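Local coordinates for ABC transporter substrate-binding protein (Rhizobium radiobacter, PDB 6TFX), which binds the mannityl-opine mannopinic acid as the periplasmic solute-binding protein of an ABC importer, at residues Pro434-Gln437 with Ile438-Lys442; Ser404-Lys408 with Pro409-Val413; Lys423-Glu426 with Ala427-Glu431. All coordinates share one frame; numbering follows the deposited sequence.

In the fold
Following the chain from the N terminus, the three contacts come in series, none enclosing or crossing another. Interaction 2 is first: residues 404-413 fold back on themselves in the loop between helix 392-400 and helix 422-430, and Val413 at its end approaches the bound opine. Interaction 3 spans most of helix 422-430, and interaction 1 opens the next helix, 434-450. The centres of interactions 1 and 3 are 9 Å apart and the two touch: Gln437 NE2 hydrogen-bonds to Ala428 O, while Leu440 and Trp441 pack on the same alanine. Interaction 2 touches neither, yet all three touch helix 392-400.

Interaction 1 (Pro434-Gln437 with Ile438-Lys442); sequences PNKQ and IELWK
Gln437 CG covers one face of the six-membered ring of Trp441 toward its rim, and the amide that follows, tilted only 16° from the indole plane, overhangs the edge at CH2. This is an i to i+4 pairing in the first turns of helix 434-450, on a periplasmic binding protein of solute-binding family 5. Over that face Gln437 CG makes a CH-pi contact, 3.6 Å from the centroid of the six-membered ring of Trp441. Gln437 CD comes to 3.3 Å from Trp441 CH2, where the amide passes above and just beyond the rim. The torsions account for the overlap: Gln437 puts CG opposite the backbone N (chi1 -176°) and runs on extended, alongside the ring and pointing the same way.

Around the rest of the indole, Leu301, Ile391 and residues Ala392, Asp393 and Leu396 of helix 392-400 pack against it, and Ala428 of helix 422-430 also touches the ring. The amide is held from beyond the pair, since Gln437 NE2 is hydrogen-bonded to Ala428 O; this bond helps to set the rotation of the amide at the ring's rim and ties the first turn of helix 434-450 to Ala428 on helix 422-430.

Beneath the side chains runs ordinary helical bonding from Ile438, Glu439, Leu440 and Trp441 back to Pro434, Asn435, Lys436 and Gln437. Pro434, which lacks an N-H to give, begins the helix. In the stacked pair itself, Trp441 N bonds to Gln437 O at 3.0 Å.

Interaction 2 (Ser404-Lys408 with Pro409-Val413); sequences SEIGK and PTQVV
Gln411 OE1 takes the N-H of Gly407 in a short, nearly straight hydrogen bond, 2.8 Å long with an angle of 171° at the hydrogen. The amide reaches it because CG of Gln411 sits between the backbone N and the carbonyl carbon (chi1 71°) and the chain then runs out extended across the loop. Its other end is held less firmly, Gln411 NE2 making a weak hydrogen bond to Arg375 O.

Two beta turns shape the backbone here: type II from Glu405 to Lys408, with Gly407 at its third position where positive phi suits glycine, and type I from Lys408 to Gln411, closed by Gln411 N on Lys408 O at 2.9 Å. The base of the two turns is closed by Val412 N, which donates to Ser404 O at 2.8 Å, while Val412 CG2 packs 3.5 Å from Ser404 OG. Lys408 NZ forms a salt bridge with Glu405 OE1 (3.3 Å) and also bonds to Ser402 O; Glu405 OE2 is taken by His417.

The loop brings the Val413 side chain to about 5 Å from the bound mannopinic acid. Ser404 OG bonds to Thr397 O and Val413 makes a backbone hydrogen bond with Gln398, so residues 404 and 413 are both held to helix 392-400.

Interaction 3 (Lys423-Glu426 with Ala427-Glu431); sequences KQIE and AARTE
Ile425 and Arg429, four residues apart on helix 422-430 of this periplasmic binding protein, cross at a slant, with Ile425 CG2 3.8 Å from Arg429 NH2. It is a loose van der Waals contact of a methyl group with the guanidinium, which is positioned from outside. With CG turned beside the carbonyl carbon (chi1 -162°) and a bend at chi3, Arg429 brings NE to a salt bridge with Asp393 and NH2 to Thr397 OG1 on helix 392-400. Ile425 packs on Leu396 and Thr397 of that same helix, so apolar packing and a salt bridge together join helix 422-430 to helix 392-400.

Behind these side chains the backbone is regular. Ala427 N and Ala428 N each bond 2.9 Å back, to Lys423 O and Gln424 O, and Arg429 N reaches Ile425 O at 3.1 Å.

Farther out, Glu426 extends away to His401 through OE2; its OE1 stays 6.1 Å from Arg429 NH1, too far for a salt bridge. Gln424 NE2 is bonded to Glu443 on helix 434-450. The Ile425 side chain lies about 6 Å from that of Cys418, a residue of the magnesium site. Within the helix, Ala428 CB lies 3.2 Å from Gln424 O.

Interaction 1 (Pro434-Gln437 with Ile438-Lys442)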
loop_
_atom_site.group_PDB
_atom_site.type_symbol
_atom_site.label_atom_id
_atom_site.label_comp_id
_atom_site.label_asym_id
_atom_site.label_seq_id
_atom_site.Cartn_x
_atom_site.Cartn_y
_atom_site.Cartn_z
ATOM N N PRO A 434 3.351 -15.712 22.438
ATOM C CA PRO A 434 4.021 -14.792 21.504
ATOM C C PRO A 434 5.199 -15.373 20.747
ATOM O O PRO A 434 5.363 -15.078 19.565
ATOM C CB PRO A 434 4.450 -13.617 22.394
ATOM C CG PRO A 434 3.580 -13.688 23.600
ATOM C CD PRO A 434 3.282 -15.148 23.806
ATOM N N ASN A 435 6.022 -16.193 21.424
ATOM C CA ASN A 435 7.187 -16.792 20.765
ATOM C C ASN A 435 6.757 -17.846 19.776
ATOM O O ASN A 435 7.365 -17.970 18.716
ATOM C CB ASN A 435 8.165 -17.376 21.769
ATOM C CG ASN A 435 8.725 -16.310 22.674
ATOM O OD1 ASN A 435 8.497 -16.333 23.876
ATOM N ND2 ASN A 435 9.437 -15.312 22.106
ATOM N N LYS A 436 5.707 -18.625 20.122
ATOM C CA LYS A 436 5.227 -19.646 19.189
ATOM C C LYS A 436 4.631 -18.962 17.950
ATOM O O LYS A 436 4.817 -19.435 16.827
ATOM C CB LYS A 436 4.166 -20.531 19.843
ATOM C CG LYS A 436 3.910 -21.794 19.042
ATOM C CD LYS A 436 3.043 -22.748 19.822
ATOM C CE LYS A 436 2.865 -24.045 19.054
ATOM N NZ LYS A 436 2.357 -25.133 19.939
ATOM N N GLN A 437 3.915 -17.856 18.154
ATOM C CA GLN A 437 3.320 -17.131 17.029
ATOM C C GLN A 437 4.424 -16.661 16.062
ATOM O O GLN A 437 4.303 -16.883 14.847
ATOM C CB GLN A 437 2.529 -15.938 17.549
ATOM C CG GLN A 437 1.806 -15.219 16.446
ATOM C CD GLN A 437 0.970 -14.084 16.984
ATOM O OE1 GLN A 437 1.467 -13.250 17.753
ATOM N NE2 GLN A 437 -0.297 -13.999 16.548
ATOM N N ILE A 438 5.519 -16.076 16.617
ATOM C CA ILE A 438 6.690 -15.626 15.841
ATOM C C ILE A 438 7.274 -16.784 15.033
ATOM O O ILE A 438 7.546 -16.635 13.838
ATOM C CB ILE A 438 7.762 -15.003 16.801
ATOM C CG1 ILE A 438 7.295 -13.649 17.411
ATOM C CG2 ILE A 438 9.150 -14.872 16.144
ATOM C CD1 ILE A 438 7.023 -12.514 16.433
ATOM N N GLU A 439 7.448 -17.948 15.684
ATOM C CA GLU A 439 8.041 -19.131 15.032
ATOM C C GLU A 439 7.184 -19.668 13.898
ATOM O O GLU A 439 7.721 -20.084 12.860
ATOM C CB GLU A 439 8.405 -20.217 16.024
ATOM C CG GLU A 439 9.594 -19.802 16.883
ATOM C CD GLU A 439 10.846 -19.364 16.129
ATOM O OE1 GLU A 439 11.344 -18.247 16.394
ATOM O OE2 GLU A 439 11.321 -20.133 15.263
ATOM N N LEU A 440 5.856 -19.614 14.059
ATOM C CA LEU A 440 4.925 -20.040 12.980
ATOM C C LEU A 440 4.999 -19.072 11.805
ATOM O O LEU A 440 5.046 -19.519 10.646
ATOM C CB LEU A 440 3.483 -20.164 13.493
ATOM C CG LEU A 440 3.251 -21.344 14.430
ATOM C CD1 LEU A 440 2.010 -21.151 15.287
ATOM C CD2 LEU A 440 3.206 -22.670 13.648
ATOM N N TRP A 441 5.098 -17.752 12.094
ATOM C CA TRP A 441 5.265 -16.785 10.992
ATOM C C TRP A 441 6.587 -17.027 10.275
ATOM O O TRP A 441 6.634 -16.945 9.039
ATOM C CB TRP A 441 5.215 -15.364 11.529
ATOM C CG TRP A 441 3.809 -14.872 11.746
ATOM C CD1 TRP A 441 2.701 -15.181 11.003
ATOM C CD2 TRP A 441 3.371 -13.949 12.758
ATOM N NE1 TRP A 441 1.592 -14.539 11.519
ATOM C CE2 TRP A 441 1.984 -13.742 12.567
ATOM C CE3 TRP A 441 4.020 -13.258 13.796
ATOM C CZ2 TRP A 441 1.232 -12.906 13.403
ATOM C CZ3 TRP A 441 3.276 -12.424 14.622
ATOM C CH2 TRP A 441 1.900 -12.248 14.415
ATOM N N LYS A 442 7.672 -17.316 11.030
ATOM C CA LYS A 442 8.979 -17.581 10.393
ATOM C C LYS A 442 8.938 -18.872 9.566
ATOM O O LYS A 442 9.457 -18.906 8.449
ATOM C CB LYS A 442 10.098 -17.641 11.453
ATOM C CG LYS A 442 10.328 -16.286 12.122
ATOM C CD LYS A 442 11.593 -16.392 12.980
ATOM C CE LYS A 442 11.973 -15.069 13.580
ATOM N NZ LYS A 442 13.182 -15.212 14.454
#

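Interaction 2 (Ser404-Lys408 with Pro409-Val413)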
loop_
_atom_site.group_PDB
_atom_site.type_symbol
_atom_site.label_atom_id
_atom_site.label_comp_id
_atom_site.label_asym_id
_atom_site.label_seq_id
_atom_site.Cartn_x
_atom_site.Cartn_y
_atom_site.Cartn_z
ATOM N N SER A 404 -6.327 -16.221 -0.842
ATOM C CA SER A 404 -6.094 -14.955 -1.514
ATOM C C SER A 404 -5.721 -15.113 -2.994
ATOM O O SER A 404 -5.458 -14.121 -3.665
ATOM C CB SER A 404 -4.989 -14.204 -0.783
ATOM O OG SER A 404 -5.400 -13.938 0.556
ATOM N N GLU A 405 -5.641 -16.356 -3.478
ATOM C CA GLU A 405 -5.229 -16.706 -4.844
ATOM C C GLU A 405 -6.069 -15.983 -5.879
ATOM O O GLU A 405 -7.290 -15.921 -5.739
ATOM C CB GLU A 405 -5.357 -18.243 -4.987
ATOM C CG GLU A 405 -5.392 -18.832 -6.374
ATOM C CD GLU A 405 -5.336 -20.351 -6.342
ATOM O OE1 GLU A 405 -5.637 -20.938 -5.278
ATOM O OE2 GLU A 405 -4.973 -20.955 -7.376
ATOM N N ILE A 406 -5.412 -15.429 -6.924
ATOM C CA ILE A 406 -6.163 -14.769 -7.996
ATOM C C ILE A 406 -7.134 -15.779 -8.636
ATOM O O ILE A 406 -6.770 -16.934 -8.889
ATOM C CB ILE A 406 -5.195 -14.162 -9.052
ATOM C CG1 ILE A 406 -4.248 -13.134 -8.438
ATOM C CG2 ILE A 406 -5.954 -13.592 -10.255
ATOM C CD1 ILE A 406 -4.886 -12.088 -7.539
ATOM N N GLY A 407 -8.351 -15.333 -8.860
ATOM C CA GLY A 407 -9.360 -16.196 -9.469
ATOM C C GLY A 407 -10.430 -16.625 -8.486
ATOM O O GLY A 407 -11.478 -17.116 -8.896
ATOM N N LYS A 408 -10.178 -16.448 -7.171
ATOM C CA LYS A 408 -11.163 -16.837 -6.160
ATOM C C LYS A 408 -12.023 -15.639 -5.762
ATOM O O LYS A 408 -11.537 -14.497 -5.825
ATOM C CB LYS A 408 -10.433 -17.397 -4.922
ATOM C CG LYS A 408 -9.787 -18.746 -5.186
ATOM C CD LYS A 408 -9.232 -19.336 -3.923
ATOM C CE LYS A 408 -8.676 -20.700 -4.200
ATOM N NZ LYS A 408 -8.011 -21.268 -3.006
ATOM N N PRO A 409 -13.254 -15.858 -5.215
ATOM C CA PRO A 409 -14.047 -14.705 -4.734
ATOM C C PRO A 409 -13.334 -13.930 -3.615
ATOM O O PRO A 409 -13.504 -12.719 -3.478
ATOM C CB PRO A 409 -15.352 -15.342 -4.229
ATOM C CG PRO A 409 -15.408 -16.707 -4.890
ATOM C CD PRO A 409 -13.977 -17.139 -5.031
ATOM N N THR A 410 -12.490 -14.633 -2.849
ATOM C CA THR A 410 -11.719 -14.096 -1.731
ATOM C C THR A 410 -10.315 -13.625 -2.189
ATOM O O THR A 410 -9.449 -13.366 -1.344
ATOM C CB THR A 410 -11.545 -15.204 -0.671
ATOM O OG1 THR A 410 -11.136 -16.390 -1.335
ATOM C CG2 THR A 410 -12.849 -15.496 0.100
ATOM N N GLN A 411 -10.104 -13.464 -3.515
ATOM C CA GLN A 411 -8.762 -13.091 -3.991
ATOM C C GLN A 411 -8.253 -11.808 -3.399
ATOM O O GLN A 411 -9.026 -10.877 -3.179
ATOM C CB GLN A 411 -8.688 -13.004 -5.522
ATOM C CG GLN A 411 -9.424 -11.820 -6.140
ATOM C CD GLN A 411 -9.121 -11.762 -7.627
ATOM O OE1 GLN A 411 -9.226 -12.750 -8.336
ATOM N NE2 GLN A 411 -8.711 -10.602 -8.116
ATOM N N VAL A 412 -6.931 -11.749 -3.143
ATOM C CA VAL A 412 -6.339 -10.499 -2.709
ATOM C C VAL A 412 -5.164 -10.241 -3.662
ATOM O O VAL A 412 -5.389 -9.792 -4.803
ATOM C CB VAL A 412 -5.975 -10.410 -1.206
ATOM C CG1 VAL A 412 -5.741 -8.957 -0.801
ATOM C CG2 VAL A 412 -7.068 -11.027 -0.328
ATOM N N VAL A 413 -3.928 -10.590 -3.226
ATOM C CA VAL A 413 -2.754 -10.338 -4.072
ATOM C C VAL A 413 -1.815 -11.566 -4.106
ATOM O O VAL A 413 -0.597 -11.399 -4.264
ATOM C CB VAL A 413 -2.015 -9.037 -3.660
ATOM C CG1 VAL A 413 -2.769 -7.798 -4.150
ATOM C CG2 VAL A 413 -1.814 -8.961 -2.149
#

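Interaction 3 (Lys423-Glu426 with Ala427-Glu431)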
loop_
_atom_site.group_PDB
_atom_site.type_symbol
_atom_site.label_atom_id
_atom_site.label_comp_id
_atom_site.label_asym_id
_atom_site.label_seq_id
_atom_site.Cartn_x
_atom_site.Cartn_y
_atom_site.Cartn_z
ATOM N N LYS A 423 -1.327 -23.749 6.567
ATOM C CA LYS A 423 -1.501 -24.173 7.957
ATOM C C LYS A 423 -0.713 -23.307 8.929
ATOM O O LYS A 423 -1.225 -22.984 10.000
ATOM C CB LYS A 423 -1.107 -25.653 8.127
ATOM C CG LYS A 423 -1.939 -26.602 7.244
ATOM C CD LYS A 423 -3.439 -26.594 7.543
ATOM C CE LYS A 423 -4.239 -27.129 6.380
ATOM N NZ LYS A 423 -5.671 -27.312 6.733
ATOM N N GLN A 424 0.516 -22.909 8.561
ATOM C CA GLN A 424 1.339 -22.063 9.442
ATOM C C GLN A 424 0.744 -20.663 9.577
ATOM O O GLN A 424 0.727 -20.085 10.665
ATOM C CB GLN A 424 2.774 -21.966 8.902
ATOM C CG GLN A 424 3.550 -23.286 9.013
ATOM C CD GLN A 424 3.192 -24.337 7.977
ATOM O OE1 GLN A 424 2.563 -24.055 6.957
ATOM N NE2 GLN A 424 3.620 -25.579 8.201
ATOM N N ILE A 425 0.253 -20.114 8.456
ATOM C CA ILE A 425 -0.342 -18.772 8.460
ATOM C C ILE A 425 -1.595 -18.782 9.354
ATOM O O ILE A 425 -1.760 -17.902 10.201
ATOM C CB ILE A 425 -0.648 -18.332 7.004
ATOM C CG1 ILE A 425 0.684 -18.078 6.250
ATOM C CG2 ILE A 425 -1.515 -17.061 7.009
ATOM C CD1 ILE A 425 0.534 -17.879 4.728
ATOM N N GLU A 426 -2.475 -19.775 9.154
ATOM C CA GLU A 426 -3.705 -19.861 9.947
ATOM C C GLU A 426 -3.396 -20.075 11.423
ATOM O O GLU A 426 -4.030 -19.435 12.270
ATOM C CB GLU A 426 -4.555 -21.015 9.431
ATOM C CG GLU A 426 -5.124 -20.729 8.064
ATOM C CD GLU A 426 -5.858 -21.916 7.465
ATOM O OE1 GLU A 426 -6.486 -22.682 8.237
ATOM O OE2 GLU A 426 -5.807 -22.081 6.225
ATOM N N ALA A 427 -2.464 -20.999 11.740
ATOM C CA ALA A 427 -2.141 -21.265 13.160
ATOM C C ALA A 427 -1.498 -20.035 13.806
ATOM O O ALA A 427 -1.817 -19.721 14.951
ATOM C CB ALA A 427 -1.219 -22.464 13.301
ATOM N N ALA A 428 -0.633 -19.313 13.068
ATOM C CA ALA A 428 0.030 -18.129 13.650
ATOM C C ALA A 428 -0.979 -17.030 13.959
ATOM O O ALA A 428 -0.861 -16.323 14.962
ATOM C CB ALA A 428 1.079 -17.593 12.680
ATOM N N ARG A 429 -1.971 -16.863 13.068
ATOM C CA ARG A 429 -2.933 -15.778 13.186
ATOM C C ARG A 429 -3.572 -15.673 14.566
ATOM O O ARG A 429 -3.698 -14.567 15.092
ATOM C CB ARG A 429 -4.034 -15.915 12.118
ATOM C CG ARG A 429 -4.763 -14.600 11.937
ATOM C CD ARG A 429 -5.814 -14.681 10.857
ATOM N NE ARG A 429 -5.224 -14.930 9.543
ATOM C CZ ARG A 429 -5.667 -15.838 8.679
ATOM N NH1 ARG A 429 -6.722 -16.594 8.979
ATOM N NH2 ARG A 429 -5.075 -15.985 7.500
ATOM N N THR A 430 -3.925 -16.827 15.150
ATOM C CA THR A 430 -4.650 -16.893 16.431
ATOM C C THR A 430 -3.822 -17.489 17.574
ATOM O O THR A 430 -4.368 -17.699 18.654
ATOM C CB THR A 430 -5.942 -17.702 16.239
ATOM O OG1 THR A 430 -5.598 -19.007 15.780
ATOM C CG2 THR A 430 -6.898 -17.058 15.245
ATOM N N GLU A 431 -2.509 -17.720 17.353
ATOM C CA GLU A 431 -1.627 -18.277 18.391
ATOM C C GLU A 431 -1.427 -17.239 19.500
ATOM O O GLU A 431 -1.028 -16.097 19.226
ATOM C CB GLU A 431 -0.281 -18.699 17.779
ATOM C CG GLU A 431 0.703 -19.259 18.799
ATOM C CD GLU A 431 0.171 -20.396 19.649
ATOM O OE1 GLU A 431 -0.333 -21.390 19.074
ATOM O OE2 GLU A 431 0.267 -20.298 20.893
#